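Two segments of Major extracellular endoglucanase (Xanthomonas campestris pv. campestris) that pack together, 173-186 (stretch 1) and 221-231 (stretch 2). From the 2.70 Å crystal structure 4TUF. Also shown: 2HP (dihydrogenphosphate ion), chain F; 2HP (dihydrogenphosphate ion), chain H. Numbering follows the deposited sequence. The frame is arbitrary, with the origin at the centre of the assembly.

Stretch 1 173-186: WNKAAERGSAAVLA
Stretch 2 221-231: CTPLNIPANRL

The segment from Trp-173 through Leu-185 is helical, phi/psi near -65/-40 from Trp-173 through Val-184 and -74/-19 at Leu-185, with i to i+4 bonds such as Ser-181 N to Ala-177 O at 2.8 Å. Stretch 2 has no regular secondary structure across the contact; it is largely extended from Thr-222 to Pro-227, then turns at Ala-228 to Arg-230, where Arg-230 N donates to Pro-227 O at 3.0 Å. It runs the same way along the helix: CA atoms of Asn-174 and Leu-224 lie 6.5 Å apart, those of Glu-178 and Asn-225 5.9 Å, those of Leu-185 and Arg-230 9.0 Å. The contact buries 450 Å², both sides summed.

One direct hydrogen bond crosses it. Glu-178 (chi1 m, chi2 t) brings OE1 to 2.9 Å from Asn-225 N, at an N-H...O angle of 161°; its OE2 forms a salt bridge with Lys-175 NZ at 3.1 Å, so both carboxylate oxygens are engaged.

Two waters add bridges. One accepts from Asn-174 ND2 (3.0 Å) and donates to Glu-178 OE1 (3.0 Å) and Pro-223 O (2.7 Å); the other donates to Glu-178 O (2.7 Å) and Asn-225 O (2.9 Å).

The remaining contacts are van der Waals. Leu-224 (m, t) places CD2 3.8 Å from Asn-174 CB. Ile-226 (m, t) sets CD1 3.9 Å from Ala-177 O and CG2 3.2 Å from Ser-181 OG (chi1 t), a tight approach but not a hydrogen bond, since a methyl carbon offers no conventional donor or acceptor. Leu-185 (m, t) rests CD1 3.8 Å from Pro-227 CG, an apolar pair.

Arg-230 (m, m, t) packs CG 4.2 Å from Leu-185 CD1, and its guanidinium holds the dihydrogenphosphate of chain F: NH1 to O4 3.1 Å, NH2 to O2 3.3 Å.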

ATOM      1  N   TRP A 173      -5.643 -15.184  -8.331  1.00 37.48           N
ATOM      2  CA  TRP A 173      -4.782 -14.407  -7.449  1.00 29.68           C
ATOM      3  C   TRP A 173      -4.629 -15.033  -6.067  1.00 34.51           C
ATOM      4  O   TRP A 173      -3.565 -14.931  -5.451  1.00 38.13           O
ATOM      5  CB  TRP A 173      -5.324 -12.982  -7.314  1.00 20.06           C
ATOM      6  CG  TRP A 173      -4.703 -12.193  -6.203  1.00 20.56           C
ATOM      7  CD1 TRP A 173      -5.358 -11.550  -5.195  1.00 22.97           C
ATOM      8  CD2 TRP A 173      -3.303 -11.962  -5.983  1.00 25.31           C
ATOM      9  NE1 TRP A 173      -4.459 -10.933  -4.361  1.00 25.24           N
ATOM     10  CE2 TRP A 173      -3.190 -11.170  -4.820  1.00 24.74           C
ATOM     11  CE3 TRP A 173      -2.137 -12.348  -6.653  1.00 25.31           C
ATOM     12  CZ2 TRP A 173      -1.957 -10.762  -4.307  1.00 24.31           C
ATOM     13  CZ3 TRP A 173      -0.908 -11.940  -6.143  1.00 26.36           C
ATOM     14  CH2 TRP A 173      -0.831 -11.158  -4.982  1.00 26.18           C
ATOM     15  N   ASN A 174      -5.684 -15.680  -5.577  1.00 32.77           N
ATOM     16  CA  ASN A 174      -5.641 -16.274  -4.240  1.00 37.01           C
ATOM     17  C   ASN A 174      -4.536 -17.318  -4.108  1.00 38.16           C
ATOM     18  O   ASN A 174      -3.807 -17.339  -3.121  1.00 38.66           O
ATOM     19  CB  ASN A 174      -6.991 -16.898  -3.879  1.00 35.88           C
ATOM     20  CG  ASN A 174      -7.479 -17.870  -4.924  1.00 34.25           C
ATOM     21  OD1 ASN A 174      -7.486 -17.559  -6.117  1.00 32.84           O
ATOM     22  ND2 ASN A 174      -7.888 -19.061  -4.487  1.00 29.80           N
ATOM     23  N   LYS A 175      -4.402 -18.172  -5.115  1.00 34.77           N
ATOM     24  CA  LYS A 175      -3.388 -19.214  -5.080  1.00 34.34           C
ATOM     25  C   LYS A 175      -1.987 -18.637  -5.255  1.00 34.96           C
ATOM     26  O   LYS A 175      -1.030 -19.104  -4.630  1.00 33.78           O
ATOM     27  CB  LYS A 175      -3.669 -20.259  -6.155  1.00 34.48           C
ATOM     28  CG  LYS A 175      -5.065 -20.845  -6.066  1.00 38.76           C
ATOM     29  CD  LYS A 175      -5.345 -21.429  -4.689  1.00 39.46           C
ATOM     30  CE  LYS A 175      -4.647 -22.758  -4.488  1.00 46.35           C
ATOM     31  NZ  LYS A 175      -5.124 -23.418  -3.242  1.00 57.83           N
ATOM     32  N   ALA A 176      -1.866 -17.622  -6.104  1.00 33.71           N
ATOM     33  CA  ALA A 176      -0.583 -16.966  -6.309  1.00 27.11           C
ATOM     34  C   ALA A 176      -0.129 -16.264  -5.030  1.00 25.96           C
ATOM     35  O   ALA A 176       1.065 -16.194  -4.745  1.00 32.41           O
ATOM     36  CB  ALA A 176      -0.665 -15.988  -7.452  1.00 27.57           C
ATOM     37  N   ALA A 177      -1.086 -15.765  -4.251  1.00 24.82           N
ATOM     38  CA  ALA A 177      -0.770 -15.102  -2.987  1.00 23.96           C
ATOM     39  C   ALA A 177      -0.315 -16.109  -1.938  1.00 32.31           C
ATOM     40  O   ALA A 177       0.528 -15.806  -1.096  1.00 34.23           O
ATOM     41  CB  ALA A 177      -1.964 -14.326  -2.483  1.00 23.66           C
ATOM     42  N   GLU A 178      -0.887 -17.307  -1.991  1.00 38.54           N
ATOM     43  CA  GLU A 178      -0.472 -18.385  -1.104  1.00 32.58           C
ATOM     44  C   GLU A 178       0.974 -18.777  -1.376  1.00 34.33           C
ATOM     45  O   GLU A 178       1.750 -18.995  -0.448  1.00 33.39           O
ATOM     46  CB  GLU A 178      -1.389 -19.593  -1.264  1.00 28.21           C
ATOM     47  CG  GLU A 178      -2.813 -19.317  -0.843  1.00 41.42           C
ATOM     48  CD  GLU A 178      -3.742 -20.483  -1.104  1.00 48.85           C
ATOM     49  OE1 GLU A 178      -4.910 -20.425  -0.653  1.00 49.69           O
ATOM     50  OE2 GLU A 178      -3.306 -21.451  -1.762  1.00 52.03           O
ATOM     51  N   ARG A 179       1.337 -18.852  -2.653  1.00 35.92           N
ATOM     52  CA  ARG A 179       2.693 -19.226  -3.032  1.00 32.07           C
ATOM     53  C   ARG A 179       3.681 -18.105  -2.687  1.00 33.08           C
ATOM     54  O   ARG A 179       4.804 -18.367  -2.263  1.00 35.15           O
ATOM     55  CB  ARG A 179       2.758 -19.577  -4.524  1.00 26.75           C
ATOM     56  CG  ARG A 179       1.881 -20.759  -4.905  1.00 24.09           C
ATOM     57  CD  ARG A 179       2.171 -21.302  -6.304  1.00 25.16           C
ATOM     58  NE  ARG A 179       1.677 -20.457  -7.392  1.00 35.13           N
ATOM     59  CZ  ARG A 179       0.416 -20.433  -7.822  1.00 34.62           C
ATOM     60  NH1 ARG A 179      -0.499 -21.194  -7.241  1.00 40.83           N
ATOM     61  NH2 ARG A 179       0.063 -19.639  -8.826  1.00 23.81           N
ATOM     62  N   GLY A 180       3.254 -16.860  -2.859  1.00 28.25           N
ATOM     63  CA  GLY A 180       4.059 -15.723  -2.449  1.00 34.66           C
ATOM     64  C   GLY A 180       4.238 -15.691  -0.944  1.00 35.11           C
ATOM     65  O   GLY A 180       5.331 -15.432  -0.437  1.00 29.83           O
ATOM     66  N   SER A 181       3.150 -15.965  -0.232  1.00 35.06           N
ATOM     67  CA  SER A 181       3.167 -16.057   1.219  1.00 37.20           C
ATOM     68  C   SER A 181       4.206 -17.073   1.699  1.00 40.70           C
ATOM     69  O   SER A 181       5.055 -16.761   2.535  1.00 45.13           O
ATOM     70  CB  SER A 181       1.775 -16.434   1.733  1.00 42.33           C
ATOM     71  OG  SER A 181       1.733 -16.443   3.147  1.00 49.25           O
ATOM     72  N   ALA A 182       4.137 -18.284   1.154  1.00 37.96           N
ATOM     73  CA  ALA A 182       5.046 -19.362   1.526  1.00 34.21           C
ATOM     74  C   ALA A 182       6.506 -18.976   1.296  1.00 38.43           C
ATOM     75  O   ALA A 182       7.366 -19.262   2.129  1.00 48.93           O
ATOM     76  CB  ALA A 182       4.707 -20.627   0.748  1.00 24.96           C
ATOM     77  N   ALA A 183       6.778 -18.325   0.166  1.00 27.55           N
ATOM     78  CA  ALA A 183       8.127 -17.890  -0.176  1.00 26.04           C
ATOM     79  C   ALA A 183       8.673 -16.900   0.850  1.00 37.58           C
ATOM     80  O   ALA A 183       9.782 -17.071   1.358  1.00 40.40           O
ATOM     81  CB  ALA A 183       8.148 -17.273  -1.566  1.00 25.96           C
ATOM     82  N   VAL A 184       7.889 -15.867   1.153  1.00 32.12           N
ATOM     83  CA  VAL A 184       8.316 -14.845   2.098  1.00 32.62           C
ATOM     84  C   VAL A 184       8.512 -15.405   3.509  1.00 37.93           C
ATOM     85  O   VAL A 184       9.513 -15.112   4.159  1.00 46.42           O
ATOM     86  CB  VAL A 184       7.314 -13.677   2.147  1.00 34.25           C
ATOM     87  CG1 VAL A 184       7.646 -12.732   3.294  1.00 31.65           C
ATOM     88  CG2 VAL A 184       7.316 -12.928   0.829  1.00 24.83           C
ATOM     89  N   LEU A 185       7.573 -16.225   3.979  1.00 35.16           N
ATOM     90  CA  LEU A 185       7.627 -16.712   5.359  1.00 37.86           C
ATOM     91  C   LEU A 185       8.708 -17.776   5.563  1.00 41.94           C
ATOM     92  O   LEU A 185       9.134 -18.038   6.687  1.00 39.79           O
ATOM     93  CB  LEU A 185       6.265 -17.262   5.791  1.00 30.16           C
ATOM     94  CG  LEU A 185       5.134 -16.245   5.988  1.00 34.25           C
ATOM     95  CD1 LEU A 185       3.875 -16.927   6.517  1.00 26.53           C
ATOM     96  CD2 LEU A 185       5.564 -15.115   6.916  1.00 36.79           C
ATOM     97  N   ALA A 186       9.156 -18.389   4.477  1.00 42.96           N
ATOM     98  CA  ALA A 186      10.232 -19.367   4.572  1.00 41.54           C
ATOM     99  C   ALA A 186      11.533 -18.669   4.931  1.00 45.30           C
ATOM    100  O   ALA A 186      12.433 -19.274   5.511  1.00 49.05           O
ATOM    101  CB  ALA A 186      10.380 -20.129   3.266  1.00 29.47           C
ATOM    102  N   CYS A 221     -15.906 -17.288  -0.111  1.00 47.74           N
ATOM    103  CA  CYS A 221     -16.089 -18.614  -0.697  1.00 49.11           C
ATOM    104  C   CYS A 221     -14.798 -19.414  -0.659  1.00 55.15           C
ATOM    105  O   CYS A 221     -14.820 -20.642  -0.589  1.00 57.51           O
ATOM    106  CB  CYS A 221     -16.573 -18.509  -2.145  1.00 40.70           C
ATOM    107  SG  CYS A 221     -18.126 -17.622  -2.354  1.00109.36           S
ATOM    108  N   THR A 222     -13.675 -18.704  -0.706  1.00 52.31           N
ATOM    109  CA  THR A 222     -12.372 -19.337  -0.852  1.00 44.49           C
ATOM    110  C   THR A 222     -11.357 -18.729   0.103  1.00 38.93           C
ATOM    111  O   THR A 222     -10.682 -17.759  -0.233  1.00 35.28           O
ATOM    112  CB  THR A 222     -11.844 -19.210  -2.300  1.00 44.14           C
ATOM    113  OG1 THR A 222     -12.883 -19.556  -3.227  1.00 55.07           O
ATOM    114  CG2 THR A 222     -10.658 -20.127  -2.514  1.00 41.73           C
ATOM    115  N   PRO A 223     -11.245 -19.303   1.302  1.00 39.55           N
ATOM    116  CA  PRO A 223     -10.266 -18.870   2.302  1.00 37.16           C
ATOM    117  C   PRO A 223      -8.834 -18.942   1.778  1.00 39.24           C
ATOM    118  O   PRO A 223      -8.519 -19.788   0.943  1.00 40.50           O
ATOM    119  CB  PRO A 223     -10.468 -19.864   3.447  1.00 31.13           C
ATOM    120  CG  PRO A 223     -11.835 -20.395   3.257  1.00 39.50           C
ATOM    121  CD  PRO A 223     -12.060 -20.430   1.778  1.00 41.08           C
ATOM    122  N   LEU A 224      -7.980 -18.053   2.270  1.00 40.95           N
ATOM    123  CA  LEU A 224      -6.570 -18.058   1.913  1.00 40.09           C
ATOM    124  C   LEU A 224      -5.791 -19.043   2.775  1.00 42.10           C
ATOM    125  O   LEU A 224      -5.957 -19.072   3.994  1.00 44.08           O
ATOM    126  CB  LEU A 224      -5.982 -16.654   2.063  1.00 34.88           C
ATOM    127  CG  LEU A 224      -6.455 -15.643   1.024  1.00 35.76           C
ATOM    128  CD1 LEU A 224      -6.046 -14.234   1.429  1.00 33.00           C
ATOM    129  CD2 LEU A 224      -5.891 -16.006  -0.347  1.00 33.60           C
ATOM    130  N   ASN A 225      -4.943 -19.849   2.146  1.00 40.12           N
ATOM    131  CA  ASN A 225      -4.066 -20.742   2.889  1.00 38.23           C
ATOM    132  C   ASN A 225      -2.808 -19.996   3.330  1.00 46.46           C
ATOM    133  O   ASN A 225      -1.695 -20.304   2.897  1.00 48.15           O
ATOM    134  CB  ASN A 225      -3.703 -21.961   2.050  1.00 44.13           C
ATOM    135  CG  ASN A 225      -3.032 -23.044   2.863  1.00 52.30           C
ATOM    136  OD1 ASN A 225      -2.933 -22.948   4.089  1.00 58.17           O
ATOM    137  ND2 ASN A 225      -2.574 -24.090   2.188  1.00 52.04           N
ATOM    138  N   ILE A 226      -3.020 -18.993   4.176  1.00 41.62           N
ATOM    139  CA  ILE A 226      -1.973 -18.150   4.734  1.00 29.44           C
ATOM    140  C   ILE A 226      -2.215 -18.104   6.238  1.00 32.33           C
ATOM    141  O   ILE A 226      -3.363 -17.946   6.660  1.00 41.45           O
ATOM    142  CB  ILE A 226      -2.009 -16.724   4.133  1.00 29.88           C
ATOM    143  CG1 ILE A 226      -1.781 -16.767   2.624  1.00 30.98           C
ATOM    144  CG2 ILE A 226      -0.980 -15.802   4.792  1.00 26.50           C
ATOM    145  CD1 ILE A 226      -1.746 -15.390   1.988  1.00 30.93           C
ATOM    146  N   PRO A 227      -1.153 -18.258   7.052  1.00 32.74           N
ATOM    147  CA  PRO A 227      -1.324 -18.320   8.513  1.00 30.63           C
ATOM    148  C   PRO A 227      -2.150 -17.162   9.061  1.00 37.38           C
ATOM    149  O   PRO A 227      -1.922 -16.014   8.690  1.00 39.36           O
ATOM    150  CB  PRO A 227       0.113 -18.261   9.038  1.00 27.73           C
ATOM    151  CG  PRO A 227       0.930 -18.858   7.941  1.00 29.60           C
ATOM    152  CD  PRO A 227       0.259 -18.432   6.657  1.00 33.08           C
ATOM    153  N   ALA A 228      -3.109 -17.474   9.926  1.00 46.19           N
ATOM    154  CA  ALA A 228      -4.009 -16.470  10.479  1.00 43.82           C
ATOM    155  C   ALA A 228      -3.242 -15.370  11.201  1.00 46.10           C
ATOM    156  O   ALA A 228      -3.651 -14.208  11.186  1.00 47.33           O
ATOM    157  CB  ALA A 228      -5.014 -17.120  11.425  1.00 35.65           C
ATOM    158  N   ASN A 229      -2.125 -15.740  11.823  1.00 48.30           N
ATOM    159  CA  ASN A 229      -1.353 -14.782  12.606  1.00 48.63           C
ATOM    160  C   ASN A 229      -0.289 -14.038  11.785  1.00 44.02           C
ATOM    161  O   ASN A 229       0.628 -13.441  12.352  1.00 39.81           O
ATOM    162  CB  ASN A 229      -0.705 -15.477  13.812  1.00 39.45           C
ATOM    163  CG  ASN A 229       0.245 -16.599  13.422  1.00 41.27           C
ATOM    164  OD1 ASN A 229       0.659 -16.723  12.265  1.00 45.37           O
ATOM    165  ND2 ASN A 229       0.611 -17.419  14.403  1.00 36.28           N
ATOM    166  N   ARG A 230      -0.424 -14.068  10.460  1.00 32.92           N
ATOM    167  CA  ARG A 230       0.425 -13.255   9.589  1.00 33.14           C
ATOM    168  C   ARG A 230      -0.376 -12.513   8.529  1.00 36.97           C
ATOM    169  O   ARG A 230       0.110 -11.539   7.954  1.00 41.70           O
ATOM    170  CB  ARG A 230       1.482 -14.113   8.893  1.00 30.97           C
ATOM    171  CG  ARG A 230       2.499 -14.736   9.817  1.00 29.35           C
ATOM    172  CD  ARG A 230       3.267 -13.694  10.582  1.00 29.72           C
ATOM    173  NE  ARG A 230       4.325 -14.312  11.372  1.00 37.90           N
ATOM    174  CZ  ARG A 230       4.151 -14.791  12.596  1.00 38.75           C
ATOM    175  NH1 ARG A 230       5.162 -15.347  13.240  1.00 35.26           N
ATOM    176  NH2 ARG A 230       2.963 -14.716  13.173  1.00 51.33           N
ATOM    177  N   LEU A 231      -1.591 -12.980   8.256  1.00 33.08           N
ATOM    178  CA  LEU A 231      -2.372 -12.447   7.142  1.00 29.37           C
ATOM    179  C   LEU A 231      -2.973 -11.083   7.440  1.00 33.21           C
ATOM    180  O   LEU A 231      -3.755 -10.917   8.373  1.00 35.67           O
ATOM    181  CB  LEU A 231      -3.485 -13.412   6.756  1.00 33.12           C
ATOM    182  CG  LEU A 231      -4.435 -12.883   5.683  1.00 34.50           C
ATOM    183  CD1 LEU A 231      -3.700 -12.595   4.375  1.00 32.01           C
ATOM    184  CD2 LEU A 231      -5.564 -13.868   5.467  1.00 36.28           C
TER
HETATM  185  P   2HP F 402       3.749 -15.963  16.723  1.00110.12           P
HETATM  186  O1  2HP F 402       3.657 -16.656  18.063  1.00111.29           O
HETATM  187  O2  2HP F 402       2.373 -15.485  16.321  1.00111.57           O
HETATM  188  O3  2HP F 402       4.682 -14.778  16.821  1.00111.00           O
HETATM  189  O4  2HP F 402       4.276 -16.933  15.691  1.00107.04           O
HETATM  190  P   2HP H 404      -6.223 -23.534  -8.814  1.00 85.30           P
HETATM  191  O1  2HP H 404      -4.779 -23.889  -8.529  1.00 82.89           O
HETATM  192  O2  2HP H 404      -7.072 -23.778  -7.583  1.00 83.71           O
HETATM  193  O3  2HP H 404      -6.323 -22.077  -9.195  1.00 80.04           O
HETATM  194  O4  2HP H 404      -6.715 -24.388  -9.964  1.00 85.30           O
HETATM  195  O   HOH W   1      -7.568 -19.391  -1.553  1.00 35.06           O
HETATM  196  O   HOH W   2       1.021 -20.210   1.819  1.00 42.36           O